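Prolyl oligopeptidase (Novosphingobium capsulatum, PDB 1YR2) is a serine peptidase of the S9A family that probably hydrolyses oligopeptides on the carboxyl side of proline and, much less readily, of alanine. Local coordinates at residues 239-251 / 258-271. Numbering follows the deposited sequence.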
loop_
_atom_site.group_PDB
_atom_site.type_symbol
_atom_site.label_atom_id
_atom_site.label_comp_id
_atom_site.label_asym_id
_atom_site.label_seq_id
_atom_site.Cartn_x
_atom_site.Cartn_y
_atom_site.Cartn_z
ATOM N N LEU A 239 2.695 -31.383 -0.239
ATOM C CA LEU A 239 3.144 -30.924 -1.540
ATOM C C LEU A 239 1.875 -30.339 -2.181
ATOM O O LEU A 239 0.797 -30.956 -2.158
ATOM C CB LEU A 239 3.779 -32.087 -2.351
ATOM C CG LEU A 239 5.298 -32.473 -2.258
ATOM C CD1 LEU A 239 6.278 -31.267 -2.369
ATOM C CD2 LEU A 239 5.654 -33.310 -1.006
ATOM N N ASN A 240 1.962 -29.112 -2.673
ATOM C CA ASN A 240 0.779 -28.475 -3.272
ATOM C C ASN A 240 0.504 -28.975 -4.673
ATOM O O ASN A 240 0.372 -28.164 -5.590
ATOM C CB ASN A 240 0.845 -26.930 -3.230
ATOM C CG ASN A 240 1.200 -26.396 -1.844
ATOM O OD1 ASN A 240 0.760 -26.934 -0.817
ATOM N ND2 ASN A 240 2.040 -25.360 -1.808
ATOM N N TYR A 241 0.401 -30.297 -4.839
ATOM C CA TYR A 241 -0.044 -30.876 -6.129
ATOM C C TYR A 241 -1.485 -31.376 -6.169
ATOM O O TYR A 241 -2.049 -31.832 -5.182
ATOM C CB TYR A 241 0.882 -32.035 -6.596
ATOM C CG TYR A 241 2.357 -31.645 -6.657
ATOM C CD1 TYR A 241 2.744 -30.379 -7.083
ATOM C CD2 TYR A 241 3.356 -32.534 -6.266
ATOM C CE1 TYR A 241 4.103 -30.001 -7.130
ATOM C CE2 TYR A 241 4.702 -32.167 -6.294
ATOM C CZ TYR A 241 5.058 -30.884 -6.732
ATOM O OH TYR A 241 6.369 -30.506 -6.776
ATOM N N ASN A 242 -2.052 -31.328 -7.368
ATOM C CA ASN A 242 -3.346 -31.925 -7.648
ATOM C C ASN A 242 -4.511 -31.312 -6.869
ATOM O O ASN A 242 -5.448 -32.004 -6.465
ATOM C CB ASN A 242 -3.274 -33.442 -7.464
ATOM C CG ASN A 242 -2.450 -34.092 -8.555
ATOM O OD1 ASN A 242 -2.757 -33.940 -9.740
ATOM N ND2 ASN A 242 -1.432 -34.808 -8.170
ATOM N N GLN A 243 -4.470 -30.000 -6.714
ATOM C CA GLN A 243 -5.593 -29.314 -6.146
ATOM C C GLN A 243 -6.880 -29.604 -6.963
ATOM O O GLN A 243 -6.872 -29.651 -8.209
ATOM C CB GLN A 243 -5.330 -27.813 -6.107
ATOM C CG GLN A 243 -6.449 -27.050 -5.381
ATOM C CD GLN A 243 -6.170 -25.548 -5.230
ATOM O OE1 GLN A 243 -5.747 -24.889 -6.190
ATOM N NE2 GLN A 243 -6.380 -25.019 -3.998
ATOM N N THR A 244 -7.974 -29.846 -6.279
ATOM C CA THR A 244 -9.252 -30.188 -6.940
ATOM C C THR A 244 -10.429 -29.386 -6.378
ATOM O O THR A 244 -10.424 -29.031 -5.223
ATOM C CB THR A 244 -9.538 -31.705 -6.897
ATOM O OG1 THR A 244 -9.507 -32.162 -5.548
ATOM C CG2 THR A 244 -8.429 -32.473 -7.539
ATOM N N VAL A 245 -11.384 -29.065 -7.241
ATOM C CA VAL A 245 -12.594 -28.329 -6.879
ATOM C C VAL A 245 -13.688 -29.367 -6.610
ATOM O O VAL A 245 -13.854 -30.270 -7.413
ATOM C CB VAL A 245 -13.016 -27.371 -7.988
ATOM C CG1 VAL A 245 -14.296 -26.594 -7.577
ATOM C CG2 VAL A 245 -11.933 -26.428 -8.300
ATOM N N TRP A 246 -14.336 -29.256 -5.446
ATOM C CA TRP A 246 -15.446 -30.102 -4.990
ATOM C C TRP A 246 -16.661 -29.276 -4.584
ATOM O O TRP A 246 -16.545 -28.065 -4.316
ATOM C CB TRP A 246 -15.017 -30.913 -3.785
ATOM C CG TRP A 246 -13.927 -31.862 -4.019
ATOM C CD1 TRP A 246 -12.586 -31.580 -4.251
ATOM C CD2 TRP A 246 -14.037 -33.294 -4.044
ATOM N NE1 TRP A 246 -11.884 -32.753 -4.415
ATOM C CE2 TRP A 246 -12.736 -33.816 -4.268
ATOM C CE3 TRP A 246 -15.119 -34.201 -3.885
ATOM C CZ2 TRP A 246 -12.483 -35.192 -4.351
ATOM C CZ3 TRP A 246 -14.870 -35.546 -3.965
ATOM C CH2 TRP A 246 -13.557 -36.042 -4.202
ATOM N N LEU A 247 -17.805 -29.965 -4.488
ATOM C CA LEU A 247 -19.084 -29.379 -4.091
ATOM C C LEU A 247 -19.499 -30.082 -2.814
ATOM O O LEU A 247 -19.627 -31.312 -2.768
ATOM C CB LEU A 247 -20.159 -29.546 -5.162
ATOM C CG LEU A 247 -21.543 -28.973 -4.874
ATOM C CD1 LEU A 247 -21.439 -27.440 -4.858
ATOM C CD2 LEU A 247 -22.553 -29.441 -5.893
ATOM N N HIS A 248 -19.721 -29.297 -1.774
ATOM C CA HIS A 248 -20.274 -29.820 -0.545
ATOM C C HIS A 248 -21.760 -29.486 -0.432
ATOM O O HIS A 248 -22.145 -28.307 -0.491
ATOM C CB HIS A 248 -19.558 -29.249 0.683
ATOM C CG HIS A 248 -20.148 -29.715 1.972
ATOM N ND1 HIS A 248 -20.142 -31.038 2.341
ATOM C CD2 HIS A 248 -20.809 -29.047 2.958
ATOM C CE1 HIS A 248 -20.739 -31.167 3.518
ATOM N NE2 HIS A 248 -21.170 -29.980 3.904
ATOM N N ARG A 249 -22.569 -30.506 -0.161
ATOM C CA ARG A 249 -24.000 -30.290 0.127
ATOM C C ARG A 249 -24.288 -30.221 1.615
ATOM O O ARG A 249 -23.871 -31.056 2.386
ATOM C CB ARG A 249 -24.852 -31.347 -0.579
ATOM C CG ARG A 249 -24.858 -31.117 -2.118
ATOM C CD ARG A 249 -25.746 -32.105 -2.861
ATOM N NE ARG A 249 -25.755 -31.876 -4.304
ATOM C CZ ARG A 249 -24.945 -32.479 -5.158
ATOM N NH1 ARG A 249 -24.026 -33.357 -4.749
ATOM N NH2 ARG A 249 -25.063 -32.204 -6.434
ATOM N N LEU A 250 -24.966 -29.172 2.033
ATOM C CA LEU A 250 -25.034 -28.884 3.449
ATOM C C LEU A 250 -25.885 -29.972 4.091
ATOM O O LEU A 250 -26.835 -30.407 3.486
ATOM C CB LEU A 250 -25.620 -27.483 3.673
ATOM C CG LEU A 250 -24.699 -26.276 3.781
ATOM C CD1 LEU A 250 -23.808 -26.422 5.003
ATOM C CD2 LEU A 250 -23.861 -26.039 2.509
ATOM N N GLY A 251 -25.516 -30.413 5.290
ATOM C CA GLY A 251 -26.191 -31.510 5.983
ATOM C C GLY A 251 -25.709 -32.912 5.650
ATOM O O GLY A 251 -26.325 -33.912 6.026
ATOM N N GLN A 258 -18.975 -34.111 -4.010
ATOM C CA GLN A 258 -18.931 -34.440 -5.420
ATOM C C GLN A 258 -17.727 -33.677 -6.074
ATOM O O GLN A 258 -17.671 -32.473 -5.945
ATOM C CB GLN A 258 -20.232 -33.923 -5.999
ATOM C CG GLN A 258 -20.428 -34.003 -7.530
ATOM C CD GLN A 258 -21.810 -33.486 -7.922
ATOM O OE1 GLN A 258 -22.795 -33.877 -7.298
ATOM N NE2 GLN A 258 -21.881 -32.569 -8.911
ATOM N N PRO A 259 -16.828 -34.354 -6.775
ATOM C CA PRO A 259 -15.734 -33.711 -7.502
ATOM C C PRO A 259 -16.266 -32.876 -8.667
ATOM O O PRO A 259 -17.182 -33.297 -9.357
ATOM C CB PRO A 259 -14.899 -34.881 -8.009
ATOM C CG PRO A 259 -15.719 -36.072 -7.875
ATOM C CD PRO A 259 -16.839 -35.818 -6.968
ATOM N N VAL A 260 -15.733 -31.678 -8.858
ATOM C CA VAL A 260 -16.183 -30.782 -9.930
ATOM C C VAL A 260 -15.128 -30.571 -10.982
ATOM O O VAL A 260 -15.431 -30.614 -12.176
ATOM C CB VAL A 260 -16.595 -29.419 -9.344
ATOM C CG1 VAL A 260 -16.966 -28.438 -10.460
ATOM C CG2 VAL A 260 -17.782 -29.609 -8.429
ATOM N N PHE A 261 -13.875 -30.354 -10.560
ATOM C CA PHE A 261 -12.807 -30.067 -11.518
ATOM C C PHE A 261 -11.427 -30.435 -11.000
ATOM O O PHE A 261 -11.093 -30.155 -9.843
ATOM C CB PHE A 261 -12.780 -28.582 -11.883
ATOM C CG PHE A 261 -11.958 -28.271 -13.105
ATOM C CD1 PHE A 261 -12.317 -28.779 -14.348
ATOM C CD2 PHE A 261 -10.794 -27.500 -13.011
ATOM C CE1 PHE A 261 -11.569 -28.537 -15.433
ATOM C CE2 PHE A 261 -10.053 -27.232 -14.142
ATOM C CZ PHE A 261 -10.424 -27.740 -15.328
ATOM N N ALA A 262 -10.655 -31.037 -11.895
ATOM C CA ALA A 262 -9.257 -31.350 -11.681
ATOM C C ALA A 262 -8.511 -31.321 -13.010
ATOM O O ALA A 262 -9.137 -31.471 -14.065
ATOM C CB ALA A 262 -9.115 -32.715 -11.043
ATOM N N THR A 263 -7.182 -31.163 -12.949
ATOM C CA THR A 263 -6.306 -31.321 -14.125
ATOM C C THR A 263 -5.257 -32.388 -13.852
ATOM O O THR A 263 -4.148 -32.075 -13.446
ATOM C CB THR A 263 -5.590 -30.009 -14.522
ATOM O OG1 THR A 263 -4.981 -29.385 -13.378
ATOM C CG2 THR A 263 -6.586 -29.013 -15.072
ATOM N N PRO A 264 -5.600 -33.640 -14.113
ATOM C CA PRO A 264 -4.726 -34.767 -13.741
ATOM C C PRO A 264 -3.411 -34.939 -14.562
ATOM O O PRO A 264 -2.607 -35.818 -14.224
ATOM C CB PRO A 264 -5.650 -35.980 -13.900
ATOM C CG PRO A 264 -6.666 -35.594 -14.912
ATOM C CD PRO A 264 -6.863 -34.088 -14.763
ATOM N N GLU A 265 -3.207 -34.160 -15.609
ATOM C CA GLU A 265 -1.953 -34.125 -16.322
ATOM C C GLU A 265 -1.126 -32.872 -15.968
ATOM O O GLU A 265 0.024 -32.721 -16.410
ATOM C CB GLU A 265 -2.257 -34.241 -17.816
ATOM C CG GLU A 265 -2.992 -35.562 -18.140
ATOM C CD GLU A 265 -3.041 -35.886 -19.624
ATOM O OE1 GLU A 265 -2.006 -35.761 -20.303
ATOM O OE2 GLU A 265 -4.106 -36.298 -20.115
ATOM N N LEU A 266 -1.687 -32.026 -15.111
ATOM C CA LEU A 266 -1.069 -30.751 -14.707
ATOM C C LEU A 266 -1.066 -30.623 -13.185
ATOM O O LEU A 266 -1.879 -29.885 -12.603
ATOM C CB LEU A 266 -1.845 -29.599 -15.314
ATOM C CG LEU A 266 -1.837 -29.555 -16.843
ATOM C CD1 LEU A 266 -2.824 -28.496 -17.344
ATOM C CD2 LEU A 266 -0.403 -29.247 -17.370
ATOM N N PRO A 267 -0.144 -31.316 -12.528
ATOM C CA PRO A 267 -0.167 -31.400 -11.068
ATOM C C PRO A 267 0.108 -30.114 -10.319
ATOM O O PRO A 267 -0.326 -30.028 -9.177
ATOM C CB PRO A 267 0.926 -32.417 -10.754
ATOM C CG PRO A 267 1.882 -32.339 -11.917
ATOM C CD PRO A 267 0.997 -32.045 -13.111
ATOM N N LYS A 268 0.850 -29.181 -10.909
ATOM C CA LYS A 268 1.188 -27.919 -10.248
ATOM C C LYS A 268 0.130 -26.827 -10.450
ATOM O O LYS A 268 0.193 -25.756 -9.856
ATOM C CB LYS A 268 2.535 -27.414 -10.733
ATOM C CG LYS A 268 3.644 -28.395 -10.573
ATOM C CD LYS A 268 5.006 -27.804 -10.859
ATOM C CE LYS A 268 6.080 -28.810 -10.538
ATOM N NZ LYS A 268 7.179 -28.203 -9.712
ATOM N N ARG A 269 -0.871 -27.116 -11.274
ATOM C CA ARG A 269 -1.960 -26.161 -11.535
ATOM C C ARG A 269 -2.892 -26.059 -10.322
ATOM O O ARG A 269 -3.331 -27.079 -9.782
ATOM C CB ARG A 269 -2.743 -26.675 -12.744
ATOM C CG ARG A 269 -3.533 -25.711 -13.508
ATOM C CD ARG A 269 -2.730 -24.562 -14.128
ATOM N NE ARG A 269 -1.707 -24.981 -15.048
ATOM C CZ ARG A 269 -1.847 -25.070 -16.355
ATOM N NH1 ARG A 269 -2.998 -24.809 -16.941
ATOM N NH2 ARG A 269 -0.817 -25.402 -17.097
ATOM N N GLY A 270 -3.139 -24.827 -9.873
ATOM C CA GLY A 270 -4.096 -24.502 -8.840
ATOM C C GLY A 270 -5.430 -24.062 -9.441
ATOM O O GLY A 270 -5.466 -23.551 -10.566
ATOM N N HIS A 271 -6.529 -24.230 -8.713
ATOM C CA HIS A 271 -7.860 -23.994 -9.273
ATOM C C HIS A 271 -8.710 -23.389 -8.181
ATOM O O HIS A 271 -8.766 -23.922 -7.033
ATOM C CB HIS A 271 -8.532 -25.292 -9.671
ATOM C CG HIS A 271 -7.749 -26.114 -10.648
ATOM N ND1 HIS A 271 -7.544 -25.712 -11.942
ATOM C CD2 HIS A 271 -7.118 -27.302 -10.516
ATOM C CE1 HIS A 271 -6.816 -26.611 -12.567
ATOM N NE2 HIS A 271 -6.568 -27.599 -11.732
HETATM O O HOH W 1 -2.246 -28.014 -7.492
HETATM O O HOH W 2 -5.912 -30.862 -10.361
#
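The outer antiparallel hairpin of one four-stranded blade of the beta-propeller pairs V245 and L247 of strand 244-249 with F261 and Q258 of edge strand 258-261, and a classic beta bulge interrupts it. There V260 N (2.8 Å) and F261 N (3.1 Å) reach V245 O from the same face of its carbonyl plane. Beside the bulge P259 lies over one face of the W246 indole, its CB 4.0 Å from the centroid of the six-membered ring in a CH-pi contact. With CG beside the backbone N (chi1 -63°), the indole also gives NE1 to T244 OG1. At the end of the hairpin where its connecting loop leaves, R249 grips Q258 end-on: NH1 and NH2 each lie 2.9 Å from Q258 OE1, which sits in the guanidinium plane, while the amide is turned 47° from it. A leucine in place of R249 has neither nitrogen, and the Q258 amide would probably be freer to turn. Beyond the strands the chain turns into strand 270-275 of the next blade, and the extended side chain of Q243 helps to tie the two blades: NE2 bonds to F211 O, while OE1 accepts H271 N at 2.7 Å, from above the amide plane.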